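PDB 2Z4T: beta-galactoside alpha-2,6-sialyltransferase from Photobacterium sp., which probably transfers sialic acid from its CMP-linked donor to the galactose of acceptors such as lactose, forming an alpha-2,6 linkage. Local coordinates for residues T360-W365 with K403-G408. Sequence-based numbering, arbitrary orientation.
Sequences TGTTVW and KGHPGG. With C5P (cytidine-5'-monophosphate), chain C; GAL (beta-D-galactopyranose), chain B; GLC (alpha-D-glucopyranose), chain D.
Gly361 and Lys403 join two loops at the carboxyl ends of the adjacent parallel strands 356-360 and 399-403, in the GT-B nucleotide-binding domain that holds CMP. Gly361 N reaches Lys403 O at 2.8 Å, one of the hydrogen bonds of the parallel bridge between Thr360 and Lys403. The cytosine amino group bonds to both sides: C5P N4 donates to Gly361 O (2.9 Å, nearly straight at 170°) and to Lys403 O, which thus accepts twice, so backbone carbonyls from both segments hold the base. Lys403 NZ, held by Ser427 O, adds a weak bond to C5P O2. Further along, the hydroxyl of Thr363 comes from above the carbonyl plane of Gly407 to bond its O, OG1 to O 2.9 Å. That OG1 is anti to its backbone N (chi1 -168°); CG2 sits between the backbone N and the carbonyl carbon.

Van der Waals packing involves the imidazole of His405: Thr363 CG2 makes a CH-pi contact over its face, 3.7 Å from the ring centroid. The methyl also lies against one face of the Trp365 indole, near its rim, while GAL C5 of the acceptor lies against the opposite face. Trp365 CZ2 meets His405 CE1 at 3.5 Å, the two rings steeply inclined.

Both imidazole nitrogens are engaged. ND1 accepts Gly407 N in the ring plane, within the type I turn 405-408, which fixes the ring's rotation and orients NE2 to donate to the phosphate, His405 NE2 to C5P O1P 2.8 Å.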
# COMPACT_ATOMS: atom_id res chain seq x y z
N THR A 360 10.75 19.16 2.57
CA THR A 360 10.03 18.01 3.12
C THR A 360 10.18 17.97 4.64
O THR A 360 11.30 18.00 5.15
CB THR A 360 10.48 16.65 2.49
OG1 THR A 360 11.85 16.36 2.82
CG2 THR A 360 10.34 16.69 1.00
N GLY A 361 9.06 17.89 5.36
CA GLY A 361 9.09 17.97 6.83
C GLY A 361 9.13 16.62 7.50
O GLY A 361 9.12 15.59 6.84
N THR A 362 9.19 16.63 8.83
CA THR A 362 9.12 15.41 9.61
C THR A 362 8.12 15.55 10.77
O THR A 362 7.54 16.61 10.97
CB THR A 362 10.52 14.99 10.17
OG1 THR A 362 10.47 13.63 10.60
CG2 THR A 362 10.94 15.89 11.33
N THR A 363 7.95 14.47 11.54
CA THR A 363 7.13 14.55 12.73
C THR A 363 7.82 13.81 13.85
O THR A 363 8.79 13.10 13.58
CB THR A 363 5.73 13.96 12.49
OG1 THR A 363 4.89 14.31 13.59
CG2 THR A 363 5.78 12.43 12.34
N VAL A 364 7.35 13.97 15.09
CA VAL A 364 7.85 13.16 16.20
C VAL A 364 6.83 12.09 16.55
O VAL A 364 5.67 12.41 16.81
CB VAL A 364 7.97 13.92 17.52
CG1 VAL A 364 9.30 13.56 18.20
CG2 VAL A 364 7.75 15.43 17.37
N TRP A 365 7.27 10.84 16.60
CA TRP A 365 6.45 9.76 17.17
C TRP A 365 6.69 9.66 18.70
O TRP A 365 7.81 9.89 19.18
CB TRP A 365 6.73 8.41 16.49
CG TRP A 365 6.60 8.40 14.97
CD1 TRP A 365 7.54 7.96 14.07
CD2 TRP A 365 5.46 8.81 14.19
NE1 TRP A 365 7.07 8.09 12.79
CE2 TRP A 365 5.80 8.60 12.82
CE3 TRP A 365 4.20 9.35 14.50
CZ2 TRP A 365 4.91 8.89 11.77
CZ3 TRP A 365 3.33 9.66 13.45
CH2 TRP A 365 3.69 9.42 12.10
N LYS A 403 5.92 20.14 2.01
CA LYS A 403 5.36 18.78 2.16
C LYS A 403 5.91 18.35 3.54
O LYS A 403 6.96 17.72 3.56
CB LYS A 403 6.01 17.95 1.04
CG LYS A 403 5.60 16.49 0.96
CD LYS A 403 4.07 16.41 0.90
CE LYS A 403 3.62 15.04 1.08
NZ LYS A 403 3.68 14.54 2.46
N GLY A 404 5.28 18.57 4.71
CA GLY A 404 4.07 17.95 5.23
C GLY A 404 4.53 16.51 5.16
O GLY A 404 4.03 15.83 4.27
N HIS A 405 5.28 15.93 6.10
CA HIS A 405 4.80 14.87 7.03
C HIS A 405 3.32 14.57 7.27
O HIS A 405 2.61 15.35 7.89
CB HIS A 405 5.70 14.59 8.24
CG HIS A 405 5.92 13.12 8.48
ND1 HIS A 405 4.93 12.27 8.93
CD2 HIS A 405 7.02 12.34 8.30
CE1 HIS A 405 5.41 11.04 9.02
NE2 HIS A 405 6.68 11.06 8.65
N PRO A 406 2.86 13.43 6.73
CA PRO A 406 1.46 13.00 6.87
C PRO A 406 0.98 13.02 8.33
O PRO A 406 -0.16 13.41 8.58
CB PRO A 406 1.46 11.57 6.32
CG PRO A 406 2.61 11.53 5.34
CD PRO A 406 3.65 12.53 5.86
N GLY A 407 1.85 12.64 9.26
CA GLY A 407 1.55 12.67 10.68
C GLY A 407 2.05 13.90 11.43
O GLY A 407 2.23 13.87 12.64
N GLY A 408 2.27 15.00 10.71
CA GLY A 408 2.87 16.19 11.32
C GLY A 408 1.95 16.99 12.23
O GLY A 408 2.41 17.63 13.18
O3P C5P C . 9.51 10.49 7.23
P C5P C . 9.20 9.04 7.24
O1P C5P C . 8.21 8.78 8.37
O2P C5P C . 10.44 8.17 7.14
O5' C5P C . 8.46 8.76 5.87
C5' C5P C . 7.72 7.59 5.63
C4' C5P C . 6.85 7.90 4.41
O4' C5P C . 5.97 8.99 4.71
C3' C5P C . 7.64 8.40 3.21
O3' C5P C . 8.09 7.36 2.36
C2' C5P C . 6.61 9.21 2.48
O2' C5P C . 5.65 8.35 1.86
C1' C5P C . 5.82 9.85 3.58
N1 C5P C . 6.31 11.21 3.83
C2 C5P C . 5.89 12.26 2.98
N3 C5P C . 6.31 13.54 3.19
C4 C5P C . 7.15 13.82 4.22
C5 C5P C . 7.59 12.79 5.09
C6 C5P C . 7.14 11.48 4.87
O2 C5P C . 5.13 12.05 2.01
N4 C5P C . 7.54 15.11 4.41
C1 GAL B . 4.22 4.96 15.06
C2 GAL B . 4.78 3.61 15.48
C3 GAL B . 6.14 3.40 14.81
C4 GAL B . 6.05 3.64 13.30
C5 GAL B . 5.37 4.98 12.98
C6 GAL B . 5.07 5.15 11.49
O2 GAL B . 4.87 3.54 16.89
O3 GAL B . 6.62 2.09 15.07
O4 GAL B . 5.34 2.57 12.72
O5 GAL B . 4.14 5.04 13.65
O6 GAL B . 6.24 5.28 10.71
C1 GLC D . -0.08 7.72 16.56
C2 GLC D . 0.36 7.73 15.09
C3 GLC D . 1.21 6.49 14.83
C4 GLC D . 2.36 6.33 15.84
C5 GLC D . 1.81 6.47 17.28
C6 GLC D . 2.76 6.42 18.49
O1 GLC D . -0.83 6.54 16.86
O2 GLC D . -0.73 7.72 14.20
O3 GLC D . 1.65 6.50 13.49
O4 GLC D . 2.93 5.05 15.62
O5 GLC D . 1.08 7.70 17.37
O6 GLC D . 4.14 6.31 18.18